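PDB 6M6S: dicer Related Helicase, which binds double-stranded RNA through this zinc-containing C-terminal domain and, as an RLR-subfamily helicase, probably couples ATP hydrolysis to its action on RNA. Local coordinates for residues B[80-84]-B[85-89]; B[112-115]-B[116-120]; B[39-42]-B[43-47]; B[51-54]-B[55-59]. One frame throughout, in Å; residues are numbered along the deposited sequence.

In the fold
All four contacts are local, each made within one unbroken stretch, and they follow one another along the chain without nesting or crossing. Contact 3 (39-47) comes first, turning the chain from strand 33-36 into strand 45-48. Contact 4 (51-59) lies in the loop from that strand to strand 61-69, beside the RNA end and helix 140-167. Contact 1 (80-89) closes the hairpin of strands 75-82 and 85-90, at the other edge of the sheet that strand 45-48 begins; Pro88 and Tyr86 pack on Trp42 of contact 3. Contact 2 (112-120) ends helix 111-117 and stands apart, its centre about 23 Å from that of contact 1.

Contact 1 of 4, residues B[80-84]-B[85-89]; sequences YKIRG and TYLPQ. With nucleotides of chain D.
The Tyr80 ring and the Gln89 amide cross obliquely where both reach the RNA, their planes 52° apart. Gln89 CD is 3.4 Å from Tyr80 CE1, and Gln89 NE2 lies 3.2 Å from Tyr80 OH. An extended Gln89 chain, with CG anti to the backbone N (chi1 -171°), carries the amide past CE1 and OH of the ring to the RNA: OE1 is hydrogen-bonded to a sugar, and Tyr80 OH to N3 of a modified base. Gln89 OE1 also comes within 3.4 Å of C5' of G2 of chain D. On the other face of the sheet, the extended Lys81 chain passes the CD1-CE1 side of the Tyr86 ring obliquely, Lys81 CG 3.8 Å from Tyr86 CE1. Both polar ends are fastened to helix 140-167. The amine of Lys81 is hydrogen-bonded to Ser153 OG. The hydroxyl of Tyr86 is hydrogen-bonded to Asp150 OD1. Two reciprocal backbone pairs hold the strands: Tyr80 with Leu87, and Ile82 with Thr85, where Ile82 N reaches Thr85 O at 2.8 Å. Arg83 and Gly84, both with positive phi, form the corners of a type I' turn, making this a tight two-residue antiparallel beta hairpin whose far end touches RNA.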
loop_
_atom_site.group_PDB
_atom_site.type_symbol
_atom_site.label_atom_id
_atom_site.label_comp_id
_atom_site.label_asym_id
_atom_site.label_seq_id
_atom_site.Cartn_x
_atom_site.Cartn_y
_atom_site.Cartn_z
ATOM N N TYR B 80 -3.241 -13.352 -18.643
ATOM C CA TYR B 80 -2.142 -13.491 -19.580
ATOM C C TYR B 80 -2.183 -14.886 -20.163
ATOM O O TYR B 80 -2.796 -15.801 -19.575
ATOM C CB TYR B 80 -0.796 -13.383 -18.848
ATOM C CG TYR B 80 -0.339 -11.983 -18.408
ATOM C CD1 TYR B 80 -1.040 -11.282 -17.440
ATOM C CD2 TYR B 80 0.819 -11.426 -18.929
ATOM C CE1 TYR B 80 -0.622 -10.028 -17.007
ATOM C CE2 TYR B 80 1.267 -10.169 -18.486
ATOM C CZ TYR B 80 0.539 -9.492 -17.548
ATOM O OH TYR B 80 0.992 -8.276 -17.075
ATOM N N LYS B 81 -1.522 -15.065 -21.307
ATOM C CA LYS B 81 -1.160 -16.404 -21.801
ATOM C C LYS B 81 0.335 -16.562 -21.593
ATOM O O LYS B 81 1.138 -15.797 -22.192
ATOM C CB LYS B 81 -1.498 -16.544 -23.288
ATOM C CG LYS B 81 -1.481 -17.969 -23.801
ATOM C CD LYS B 81 -1.620 -17.957 -25.365
ATOM C CE LYS B 81 -2.128 -19.224 -25.913
ATOM N NZ LYS B 81 -2.805 -19.001 -27.247
ATOM N N ILE B 82 0.724 -17.484 -20.710
ATOM C CA ILE B 82 2.134 -17.647 -20.358
ATOM C C ILE B 82 2.493 -19.077 -20.671
ATOM O O ILE B 82 1.845 -19.993 -20.135
ATOM C CB ILE B 82 2.352 -17.354 -18.883
ATOM C CG1 ILE B 82 2.030 -15.881 -18.571
ATOM C CG2 ILE B 82 3.815 -17.709 -18.458
ATOM C CD1 ILE B 82 2.589 -15.436 -17.327
ATOM N N ARG B 83 3.464 -19.281 -21.564
ATOM C CA ARG B 83 3.871 -20.611 -22.000
ATOM C C ARG B 83 2.630 -21.400 -22.473
ATOM O O ARG B 83 2.473 -22.594 -22.172
ATOM C CB ARG B 83 4.615 -21.370 -20.895
ATOM C CG ARG B 83 5.784 -20.633 -20.266
ATOM C CD ARG B 83 7.075 -21.483 -20.244
ATOM N NE ARG B 83 7.359 -22.194 -18.986
ATOM C CZ ARG B 83 7.983 -21.665 -17.920
ATOM N NH1 ARG B 83 8.364 -20.384 -17.913
ATOM N NH2 ARG B 83 8.215 -22.412 -16.834
ATOM N N GLY B 84 1.743 -20.715 -23.200
ATOM C CA GLY B 84 0.579 -21.372 -23.768
ATOM C C GLY B 84 -0.590 -21.618 -22.825
ATOM O O GLY B 84 -1.563 -22.244 -23.210
ATOM N N THR B 85 -0.495 -21.151 -21.586
ATOM C CA THR B 85 -1.526 -21.385 -20.561
ATOM C C THR B 85 -2.125 -20.067 -20.112
ATOM O O THR B 85 -1.401 -19.117 -19.769
ATOM C CB THR B 85 -0.908 -22.100 -19.298
ATOM O OG1 THR B 85 -0.354 -23.378 -19.671
ATOM C CG2 THR B 85 -1.942 -22.303 -18.181
ATOM N N TYR B 86 -3.449 -19.980 -20.029
ATOM C CA TYR B 86 -4.082 -18.786 -19.492
ATOM C C TYR B 86 -4.033 -18.720 -17.970
ATOM O O TYR B 86 -4.375 -19.688 -17.297
ATOM C CB TYR B 86 -5.568 -18.689 -19.923
ATOM C CG TYR B 86 -5.755 -18.575 -21.422
ATOM C CD1 TYR B 86 -5.068 -17.595 -22.158
ATOM C CD2 TYR B 86 -6.594 -19.453 -22.119
ATOM C CE1 TYR B 86 -5.201 -17.493 -23.545
ATOM C CE2 TYR B 86 -6.732 -19.357 -23.525
ATOM C CZ TYR B 86 -6.042 -18.352 -24.214
ATOM O OH TYR B 86 -6.152 -18.235 -25.599
ATOM N N LEU B 87 -3.601 -17.586 -17.427
ATOM C CA LEU B 87 -3.447 -17.366 -15.984
ATOM C C LEU B 87 -3.882 -15.977 -15.621
ATOM O O LEU B 87 -3.551 -15.014 -16.319
ATOM C CB LEU B 87 -1.959 -17.497 -15.600
ATOM C CG LEU B 87 -1.254 -18.824 -15.871
ATOM C CD1 LEU B 87 0.268 -18.700 -15.532
ATOM C CD2 LEU B 87 -1.861 -19.939 -14.996
ATOM N N PRO B 88 -4.563 -15.810 -14.475
ATOM C CA PRO B 88 -4.915 -14.472 -13.981
ATOM C C PRO B 88 -3.719 -13.840 -13.276
ATOM O O PRO B 88 -2.936 -14.523 -12.609
ATOM C CB PRO B 88 -6.012 -14.726 -12.953
ATOM C CG PRO B 88 -6.374 -16.183 -13.080
ATOM C CD PRO B 88 -5.248 -16.930 -13.765
ATOM N N GLN B 89 -3.557 -12.539 -13.490
ATOM C CA GLN B 89 -2.647 -11.726 -12.671
ATOM C C GLN B 89 -3.453 -10.736 -11.870
ATOM O O GLN B 89 -3.994 -9.734 -12.394
ATOM C CB GLN B 89 -1.711 -10.988 -13.603
ATOM C CG GLN B 89 -0.556 -10.260 -12.825
ATOM C CD GLN B 89 0.158 -9.333 -13.771
ATOM O OE1 GLN B 89 -0.351 -8.243 -14.110
ATOM N NE2 GLN B 89 1.316 -9.775 -14.261
ATOM P P G D 2 0.620 -2.937 -14.071
ATOM O OP1 G D 2 -0.041 -2.598 -12.770
ATOM O OP2 G D 2 1.355 -1.811 -14.740
ATOM O "O5'" G D 2 1.626 -4.119 -13.700
ATOM C "C5'" G D 2 1.119 -5.346 -13.191
ATOM C "C4'" G D 2 2.235 -6.337 -13.017
ATOM O "O4'" G D 2 2.751 -6.718 -14.303
ATOM C "C3'" G D 2 3.468 -5.851 -12.260
ATOM O "O3'" G D 2 3.276 -5.955 -10.872
ATOM C "C2'" G D 2 4.528 -6.831 -12.735
ATOM O "O2'" G D 2 4.345 -8.072 -12.063
ATOM C "C1'" G D 2 4.123 -7.028 -14.193
ATOM N N9 G D 2 4.837 -6.134 -15.120
ATOM C C8 G D 2 4.347 -4.965 -15.706
ATOM N N7 G D 2 5.216 -4.411 -16.528
ATOM C C5 G D 2 6.313 -5.282 -16.490
ATOM C C6 G D 2 7.566 -5.238 -17.159
ATOM O O6 G D 2 7.954 -4.401 -17.958
ATOM N N1 G D 2 8.397 -6.304 -16.823
ATOM C C2 G D 2 8.060 -7.321 -15.955
ATOM N N2 G D 2 8.975 -8.296 -15.755
ATOM N N3 G D 2 6.890 -7.373 -15.327
ATOM C C4 G D 2 6.087 -6.338 -15.639
#

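Contact 2 of 4, residues B[112-115]-B[116-120]; sequences SDVE and QDLFY. With nucleotides of chain D.
Val114 CG1 sits over one face of the Phe119 ring, 3.7 Å from its centroid and 29° off the ring normal, a CH-pi contact. Two torsions bring this about. In Val114, CG1 is turned anti to the backbone N (chi1 177°), which places that branch over the ring, whereas Phe119 takes the less common position with CG between its own N and carbonyl carbon (chi1 55°). The two side chains consequently lie side by side and point the same way, with Phe119 CZ and CE2 both 3.4 Å from Val114 CG1. Phe97 of strand 95-99 packs on Val114 and Leu118 alike.

The backbone beneath is the C-terminal end of helix 111-117, in the RIG-I-like C-terminal domain. Here Val114 O accepts two bonds, from Leu118 N at 2.9 Å and Phe119 N at 3.1 Å, which arrive from opposite faces of its carbonyl plane as the chain leaves the helix. One residue earlier, Asp117 N is hydrogen-bonded to Asp113 O at 2.9 Å.

Polar ends reach elsewhere. Glu115 extends beyond CG to hold Lys29 and Tyr34, one carboxylate oxygen to each. Asp117 OD2 is salt-bridged to Lys108 NZ. At the start of the stretch Ser112 OG donates a hydrogen bond to OP1, a phosphate oxygen of G4 of chain D, at 2.7 Å.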
loop_
_atom_site.group_PDB
_atom_site.type_symbol
_atom_site.label_atom_id
_atom_site.label_comp_id
_atom_site.label_asym_id
_atom_site.label_seq_id
_atom_site.Cartn_x
_atom_site.Cartn_y
_atom_site.Cartn_z
ATOM N N SER B 112 6.183 -7.073 -4.467
ATOM C CA SER B 112 7.435 -7.197 -3.742
ATOM C C SER B 112 7.355 -6.989 -2.222
ATOM O O SER B 112 8.130 -7.585 -1.479
ATOM C CB SER B 112 8.490 -6.306 -4.374
ATOM O OG SER B 112 7.944 -5.013 -4.573
ATOM N N ASP B 113 6.408 -6.158 -1.752
ATOM C CA ASP B 113 6.267 -5.918 -0.305
ATOM C C ASP B 113 5.490 -7.098 0.327
ATOM O O ASP B 113 5.734 -7.418 1.499
ATOM C CB ASP B 113 5.462 -4.649 0.003
ATOM C CG ASP B 113 6.221 -3.368 -0.327
ATOM O OD1 ASP B 113 7.433 -3.325 -0.084
ATOM O OD2 ASP B 113 5.591 -2.415 -0.834
ATOM N N VAL B 114 4.666 -7.744 -0.471
ATOM C CA VAL B 114 3.952 -8.953 -0.045
ATOM C C VAL B 114 4.961 -10.047 0.304
ATOM O O VAL B 114 4.840 -10.709 1.345
ATOM C CB VAL B 114 2.972 -9.440 -1.121
ATOM C CG1 VAL B 114 2.296 -10.735 -0.692
ATOM C CG2 VAL B 114 1.882 -8.366 -1.410
ATOM N N GLU B 115 5.959 -10.260 -0.571
ATOM C CA GLU B 115 7.056 -11.232 -0.264
ATOM C C GLU B 115 7.849 -10.942 0.972
ATOM O O GLU B 115 8.280 -11.837 1.722
ATOM C CB GLU B 115 8.051 -11.305 -1.437
ATOM C CG GLU B 115 7.453 -11.823 -2.675
ATOM C CD GLU B 115 8.490 -12.082 -3.808
ATOM O OE1 GLU B 115 8.718 -11.181 -4.636
ATOM O OE2 GLU B 115 9.084 -13.173 -3.847
ATOM N N GLN B 116 8.136 -9.665 1.174
ATOM C CA GLN B 116 8.917 -9.249 2.287
ATOM C C GLN B 116 8.185 -9.339 3.622
ATOM O O GLN B 116 8.787 -9.661 4.632
ATOM C CB GLN B 116 9.365 -7.811 2.066
ATOM C CG GLN B 116 10.479 -7.391 2.966
ATOM C CD GLN B 116 11.055 -6.011 2.606
ATOM O OE1 GLN B 116 10.909 -5.539 1.472
ATOM N NE2 GLN B 116 11.695 -5.365 3.575
ATOM N N ASP B 117 6.896 -9.023 3.617
ATOM C CA ASP B 117 6.222 -8.764 4.884
ATOM C C ASP B 117 5.294 -9.944 5.219
ATOM O O ASP B 117 5.113 -10.289 6.405
ATOM C CB ASP B 117 5.347 -7.536 4.713
ATOM C CG ASP B 117 6.166 -6.223 4.555
ATOM O OD1 ASP B 117 7.393 -6.248 4.780
ATOM O OD2 ASP B 117 5.558 -5.183 4.201
ATOM N N LEU B 118 4.734 -10.602 4.204
ATOM C CA LEU B 118 3.584 -11.474 4.492
ATOM C C LEU B 118 3.865 -12.949 4.234
ATOM O O LEU B 118 3.700 -13.790 5.127
ATOM C CB LEU B 118 2.330 -11.051 3.692
ATOM C CG LEU B 118 1.850 -9.582 3.875
ATOM C CD1 LEU B 118 0.565 -9.287 3.091
ATOM C CD2 LEU B 118 1.620 -9.305 5.389
ATOM N N PHE B 119 4.237 -13.289 2.999
ATOM C CA PHE B 119 4.462 -14.704 2.719
ATOM C C PHE B 119 5.454 -14.946 1.570
ATOM O O PHE B 119 5.554 -14.129 0.649
ATOM C CB PHE B 119 3.135 -15.418 2.415
ATOM C CG PHE B 119 2.305 -14.794 1.295
ATOM C CD1 PHE B 119 2.460 -15.178 -0.043
ATOM C CD2 PHE B 119 1.289 -13.893 1.592
ATOM C CE1 PHE B 119 1.632 -14.631 -1.050
ATOM C CE2 PHE B 119 0.488 -13.327 0.607
ATOM C CZ PHE B 119 0.661 -13.684 -0.736
ATOM N N TYR B 120 6.189 -16.059 1.652
ATOM C CA TYR B 120 7.052 -16.491 0.560
ATOM C C TYR B 120 6.258 -16.804 -0.719
ATOM O O TYR B 120 5.174 -17.439 -0.657
ATOM C CB TYR B 120 7.756 -17.747 1.060
ATOM C CG TYR B 120 8.439 -18.567 0.020
ATOM C CD1 TYR B 120 9.653 -18.189 -0.516
ATOM C CD2 TYR B 120 7.864 -19.722 -0.410
ATOM C CE1 TYR B 120 10.290 -18.982 -1.474
ATOM C CE2 TYR B 120 8.479 -20.514 -1.366
ATOM C CZ TYR B 120 9.694 -20.136 -1.902
ATOM O OH TYR B 120 10.279 -20.972 -2.862
ATOM P P G D 4 9.252 -3.526 -7.840
ATOM O OP1 G D 4 9.339 -3.561 -6.355
ATOM O OP2 G D 4 8.484 -2.482 -8.569
ATOM O "O5'" G D 4 10.721 -3.428 -8.460
ATOM C "C5'" G D 4 11.695 -4.400 -8.169
ATOM C "C4'" G D 4 12.936 -4.162 -8.980
ATOM O "O4'" G D 4 12.696 -4.411 -10.391
ATOM C "C3'" G D 4 13.479 -2.757 -8.949
ATOM O "O3'" G D 4 14.192 -2.534 -7.757
ATOM C "C2'" G D 4 14.336 -2.726 -10.206
ATOM O "O2'" G D 4 15.496 -3.514 -10.014
ATOM C "C1'" G D 4 13.453 -3.510 -11.165
ATOM N N9 G D 4 12.521 -2.653 -11.914
ATOM C C8 G D 4 11.196 -2.372 -11.639
ATOM N N7 G D 4 10.687 -1.556 -12.522
ATOM C C5 G D 4 11.717 -1.307 -13.427
ATOM C C6 G D 4 11.763 -0.508 -14.603
ATOM O O6 G D 4 10.846 0.161 -15.120
ATOM N N1 G D 4 13.043 -0.535 -15.177
ATOM C C2 G D 4 14.130 -1.242 -14.708
ATOM N N2 G D 4 15.288 -1.148 -15.399
ATOM N N3 G D 4 14.075 -1.997 -13.622
ATOM C C4 G D 4 12.857 -1.970 -13.045
#

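Contact 3 of 4, residues B[39-42]-B[43-47]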
loop_
_atom_site.group_PDB
_atom_site.type_symbol
_atom_site.label_atom_id
_atom_site.label_comp_id
_atom_site.label_asym_id
_atom_site.label_seq_id
_atom_site.Cartn_x
_atom_site.Cartn_y
_atom_site.Cartn_z
ATOM N N PRO B 39 -6.774 -23.506 -10.180
ATOM C CA PRO B 39 -7.717 -23.606 -11.312
ATOM C C PRO B 39 -9.123 -23.164 -10.928
ATOM O O PRO B 39 -9.911 -22.740 -11.809
ATOM C CB PRO B 39 -7.673 -25.092 -11.692
ATOM C CG PRO B 39 -7.141 -25.766 -10.502
ATOM C CD PRO B 39 -6.182 -24.797 -9.823
ATOM N N SER B 40 -9.424 -23.135 -9.627
ATOM C CA SER B 40 -10.765 -22.663 -9.204
ATOM C C SER B 40 -10.972 -21.188 -9.295
ATOM O O SER B 40 -12.112 -20.736 -9.176
ATOM C CB SER B 40 -11.029 -23.059 -7.736
ATOM O OG SER B 40 -10.977 -24.455 -7.639
ATOM N N VAL B 41 -9.892 -20.414 -9.431
ATOM C CA VAL B 41 -9.997 -18.967 -9.297
ATOM C C VAL B 41 -10.903 -18.386 -10.391
ATOM O O VAL B 41 -11.532 -17.350 -10.195
ATOM C CB VAL B 41 -8.613 -18.303 -9.317
ATOM C CG1 VAL B 41 -8.061 -18.283 -10.700
ATOM C CG2 VAL B 41 -8.723 -16.874 -8.759
ATOM N N TRP B 42 -11.024 -19.098 -11.539
ATOM C CA TRP B 42 -11.735 -18.473 -12.626
ATOM C C TRP B 42 -13.242 -18.298 -12.303
ATOM O O TRP B 42 -13.912 -17.406 -12.896
ATOM C CB TRP B 42 -11.581 -19.315 -13.899
ATOM C CG TRP B 42 -10.171 -19.349 -14.513
ATOM C CD1 TRP B 42 -9.333 -20.426 -14.589
ATOM C CD2 TRP B 42 -9.506 -18.273 -15.199
ATOM N NE1 TRP B 42 -8.197 -20.109 -15.267
ATOM C CE2 TRP B 42 -8.272 -18.807 -15.679
ATOM C CE3 TRP B 42 -9.843 -16.924 -15.469
ATOM C CZ2 TRP B 42 -7.352 -18.037 -16.375
ATOM C CZ3 TRP B 42 -8.948 -16.145 -16.180
ATOM C CH2 TRP B 42 -7.724 -16.737 -16.665
ATOM N N ARG B 43 -13.794 -19.104 -11.376
ATOM C CA ARG B 43 -15.194 -18.982 -10.954
ATOM C C ARG B 43 -15.483 -17.598 -10.393
ATOM O O ARG B 43 -16.624 -17.105 -10.477
ATOM C CB ARG B 43 -15.503 -20.022 -9.864
ATOM C CG ARG B 43 -15.114 -21.447 -10.280
ATOM C CD ARG B 43 -14.777 -22.270 -9.050
ATOM N NE ARG B 43 -15.883 -22.310 -8.100
ATOM C CZ ARG B 43 -15.734 -22.578 -6.804
ATOM N NH1 ARG B 43 -14.524 -22.817 -6.306
ATOM N NH2 ARG B 43 -16.795 -22.595 -6.004
ATOM N N PHE B 44 -14.428 -16.970 -9.891
ATOM C CA PHE B 44 -14.555 -15.688 -9.158
ATOM C C PHE B 44 -14.140 -14.478 -9.977
ATOM O O PHE B 44 -14.008 -13.340 -9.460
ATOM C CB PHE B 44 -13.780 -15.767 -7.840
ATOM C CG PHE B 44 -14.166 -16.962 -7.033
ATOM C CD1 PHE B 44 -15.498 -17.178 -6.720
ATOM C CD2 PHE B 44 -13.216 -17.931 -6.709
ATOM C CE1 PHE B 44 -15.878 -18.310 -6.011
ATOM C CE2 PHE B 44 -13.584 -19.079 -6.007
ATOM C CZ PHE B 44 -14.930 -19.271 -5.667
ATOM N N LEU B 45 -13.935 -14.687 -11.274
ATOM C CA LEU B 45 -13.494 -13.609 -12.153
ATOM C C LEU B 45 -14.370 -13.517 -13.396
ATOM O O LEU B 45 -14.679 -14.542 -14.043
ATOM C CB LEU B 45 -12.066 -13.819 -12.617
ATOM C CG LEU B 45 -11.037 -13.945 -11.489
ATOM C CD1 LEU B 45 -9.735 -14.363 -12.055
ATOM C CD2 LEU B 45 -10.884 -12.544 -10.775
ATOM N N HIS B 46 -14.731 -12.298 -13.793
ATOM C CA HIS B 46 -15.241 -12.102 -15.150
ATOM C C HIS B 46 -14.072 -11.707 -16.069
ATOM O O HIS B 46 -13.152 -10.947 -15.671
ATOM C CB HIS B 46 -16.297 -10.960 -15.259
ATOM C CG HIS B 46 -17.560 -11.191 -14.469
ATOM N ND1 HIS B 46 -18.589 -11.996 -14.919
ATOM C CD2 HIS B 46 -17.975 -10.680 -13.277
ATOM C CE1 HIS B 46 -19.566 -12.005 -14.023
ATOM N NE2 HIS B 46 -19.225 -11.206 -13.020
ATOM N N VAL B 47 -14.133 -12.177 -17.314
ATOM C CA VAL B 47 -13.071 -11.941 -18.267
ATOM C C VAL B 47 -13.648 -11.059 -19.345
ATOM O O VAL B 47 -14.642 -11.438 -19.992
ATOM C CB VAL B 47 -12.561 -13.311 -18.834
ATOM C CG1 VAL B 47 -11.595 -13.097 -19.987
ATOM C CG2 VAL B 47 -11.980 -14.206 -17.723
#
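Val41 to Arg43 make a short 3-10 turn that leads the chain into strand 45-48, the edge strand of an antiparallel sheet in the RIG-I-like C-terminal domain. Its backbone bonds run from each amide to the carbonyl three residues back: Arg43 N to Ser40 O, Phe44 N to Val41 O at 2.9 Å, and Leu45 N to Trp42 O. Trp42 O also accepts a hydrogen bond from Lys145 NZ of helix 140-167, which is hydrogen-bonded to Leu45 O as well.

The apolar contacts join the indole and Val41 to the strand. The six-membered part of the Trp42 indole meets Val47 obliquely, Trp42 CZ3 lying 3.9 Å from Val47 CG2, and Leu45 CD1 reaches Val41 CG2 at 4.3 Å. Pro88 of contact 1 packs against Val41 and Leu45. The Leu45 side chain is about 9 Å from the zinc ion, near its ligand Cys69 without touching it.

Arg43, which is exposed, bends at chi3 (57°), and Phe44 CZ stands 3.5 Å above the centre of one face of the Arg43 guanidinium, while Ser40 CB lies at the guanidinium edge, near its plane. Arg43 CB in turn lies over a face of the Phe44 ring. The Arg43 aliphatic chain follows the Ser40 carbonyl closely, with Arg43 CD 3.1 Å from Ser40 O.

Contact 4 of 4, residues B[51-54]-B[55-59]; sequences RKVS and KYLSE. With nucleotides of chain C.
Ser54 OG accepts a hydrogen bond from Tyr56 N at 3.1 Å, with an N-H...O angle of 141°, bent rather than straight. Because OG is swung anti to the Ser54 N (chi1 -178°), it lies close to the amides that follow. This side-chain-to-backbone bond makes an ST turn, and the same OG also meets the RNA, where it is hydrogen-bonded to O3G of a modified nucleotide. Lys55 NZ, at the end of a chain bent at chi3 and chi4, is hydrogen-bonded to O2G of a modified nucleotide.

The apolar contact is between Val53 and Leu57, which cross at about a right angle, Val53 CG1 meeting Leu57 CD2 at 3.6 Å; Leu57 CD2 also lies 3.4 Å from Ser54 O. Both side chains rest on helix 140-167, through Gln155 and Gln159 for Val53, and His156 and Leu160 for Leu57.

Aromatic contact is made with the nucleic acid. The Tyr56 ring presents one face to the terminal base C12 of chain C: Tyr56 CE2 is 3.4 Å from C12 N3, and C12 N4 stands 3.5 Å above the Tyr56 ring plane, over its centre. Gripping gamma-phosphate oxygens while covering the last base is consistent with the recognition of 5'-triphosphate duplex ends by RIG-I-like C-terminal domains.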
loop_
_atom_site.group_PDB
_atom_site.type_symbol
_atom_site.label_atom_id
_atom_site.label_comp_id
_atom_site.label_asym_id
_atom_site.label_seq_id
_atom_site.Cartn_x
_atom_site.Cartn_y
_atom_site.Cartn_z
ATOM N N ARG B 51 -10.116 -4.903 -26.280
ATOM C CA ARG B 51 -10.214 -4.320 -27.628
ATOM C C ARG B 51 -9.022 -3.412 -27.962
ATOM O O ARG B 51 -9.168 -2.421 -28.682
ATOM C CB ARG B 51 -11.535 -3.549 -27.832
ATOM C CG ARG B 51 -12.794 -4.423 -27.897
ATOM C CD ARG B 51 -13.395 -4.600 -26.509
ATOM N NE ARG B 51 -14.840 -4.864 -26.539
ATOM C CZ ARG B 51 -15.573 -5.175 -25.462
ATOM N NH1 ARG B 51 -15.005 -5.286 -24.244
ATOM N NH2 ARG B 51 -16.881 -5.388 -25.602
ATOM N N LYS B 52 -7.852 -3.750 -27.431
ATOM C CA LYS B 52 -6.649 -2.983 -27.701
ATOM C C LYS B 52 -5.462 -3.869 -27.328
ATOM O O LYS B 52 -5.350 -4.295 -26.192
ATOM C CB LYS B 52 -6.647 -1.706 -26.884
ATOM C CG LYS B 52 -5.497 -0.783 -27.215
ATOM C CD LYS B 52 -5.780 0.008 -28.480
ATOM C CE LYS B 52 -6.906 1.014 -28.255
ATOM N NZ LYS B 52 -7.176 1.843 -29.457
ATOM N N VAL B 53 -4.602 -4.174 -28.292
ATOM C CA VAL B 53 -3.555 -5.176 -28.063
ATOM C C VAL B 53 -2.452 -4.497 -27.266
ATOM O O VAL B 53 -2.206 -3.308 -27.434
ATOM C CB VAL B 53 -3.038 -5.724 -29.432
ATOM C CG1 VAL B 53 -1.787 -6.568 -29.287
ATOM C CG2 VAL B 53 -4.119 -6.503 -30.172
ATOM N N SER B 54 -1.829 -5.241 -26.364
ATOM C CA SER B 54 -0.772 -4.725 -25.520
ATOM C C SER B 54 0.345 -4.203 -26.383
ATOM O O SER B 54 0.547 -4.667 -27.509
ATOM C CB SER B 54 -0.210 -5.862 -24.650
ATOM O OG SER B 54 0.795 -5.378 -23.769
ATOM N N LYS B 55 1.078 -3.237 -25.856
ATOM C CA LYS B 55 2.256 -2.735 -26.541
ATOM C C LYS B 55 3.422 -3.717 -26.339
ATOM O O LYS B 55 4.364 -3.769 -27.134
ATOM C CB LYS B 55 2.578 -1.331 -26.017
ATOM C CG LYS B 55 1.472 -0.321 -26.378
ATOM C CD LYS B 55 1.821 1.096 -25.943
ATOM C CE LYS B 55 1.992 1.172 -24.429
ATOM N NZ LYS B 55 0.735 0.862 -23.650
ATOM N N TYR B 56 3.331 -4.506 -25.267
ATOM C CA TYR B 56 4.294 -5.577 -25.057
ATOM C C TYR B 56 3.858 -6.798 -25.864
ATOM O O TYR B 56 2.875 -7.448 -25.506
ATOM C CB TYR B 56 4.452 -5.886 -23.567
ATOM C CG TYR B 56 5.291 -7.104 -23.283
ATOM C CD1 TYR B 56 6.486 -7.330 -23.962
ATOM C CD2 TYR B 56 4.881 -8.033 -22.322
ATOM C CE1 TYR B 56 7.268 -8.465 -23.708
ATOM C CE2 TYR B 56 5.654 -9.162 -22.068
ATOM C CZ TYR B 56 6.822 -9.374 -22.744
ATOM O OH TYR B 56 7.533 -10.505 -22.451
ATOM N N LEU B 57 4.588 -7.095 -26.942
ATOM C CA LEU B 57 4.255 -8.241 -27.798
ATOM C C LEU B 57 5.259 -9.362 -27.651
ATOM O O LEU B 57 6.433 -9.159 -27.909
ATOM C CB LEU B 57 4.244 -7.834 -29.261
ATOM C CG LEU B 57 3.239 -6.745 -29.642
ATOM C CD1 LEU B 57 3.490 -6.418 -31.049
ATOM C CD2 LEU B 57 1.783 -7.191 -29.452
ATOM N N SER B 58 4.791 -10.559 -27.304
ATOM C CA SER B 58 5.677 -11.713 -27.240
ATOM C C SER B 58 4.877 -12.984 -27.458
ATOM O O SER B 58 3.645 -12.981 -27.441
ATOM C CB SER B 58 6.367 -11.786 -25.874
ATOM O OG SER B 58 5.482 -12.371 -24.918
ATOM N N GLU B 59 5.571 -14.091 -27.669
ATOM C CA GLU B 59 4.867 -15.332 -27.864
ATOM C C GLU B 59 4.485 -16.004 -26.538
ATOM O O GLU B 59 3.424 -16.613 -26.409
ATOM C CB GLU B 59 5.776 -16.255 -28.639
ATOM C CG GLU B 59 5.033 -17.149 -29.549
ATOM C CD GLU B 59 5.950 -17.865 -30.493
ATOM O OE1 GLU B 59 5.427 -18.431 -31.474
ATOM O OE2 GLU B 59 7.188 -17.861 -30.264
ATOM P P C C 12 13.956 -11.633 -21.432
ATOM O OP1 C C 12 14.429 -12.998 -21.801
ATOM O OP2 C C 12 13.957 -10.594 -22.483
ATOM O "O5'" C C 12 12.507 -11.742 -20.779
ATOM C "C5'" C C 12 12.190 -12.792 -19.885
ATOM C "C4'" C C 12 10.786 -12.670 -19.358
ATOM O "O4'" C C 12 10.598 -11.385 -18.741
ATOM C "C3'" C C 12 9.665 -12.729 -20.370
ATOM O "O3'" C C 12 9.406 -14.040 -20.825
ATOM C "C2'" C C 12 8.512 -12.146 -19.583
ATOM O "O2'" C C 12 7.996 -13.127 -18.695
ATOM C "C1'" C C 12 9.221 -11.056 -18.766
ATOM N N1 C C 12 9.040 -9.730 -19.396
ATOM C C2 C C 12 7.884 -9.028 -19.084
ATOM O O2 C C 12 7.102 -9.524 -18.247
ATOM N N3 C C 12 7.682 -7.815 -19.659
ATOM C C4 C C 12 8.555 -7.354 -20.552
ATOM N N4 C C 12 8.298 -6.168 -21.100
ATOM C C5 C C 12 9.737 -8.061 -20.905
ATOM C C6 C C 12 9.929 -9.244 -20.311
#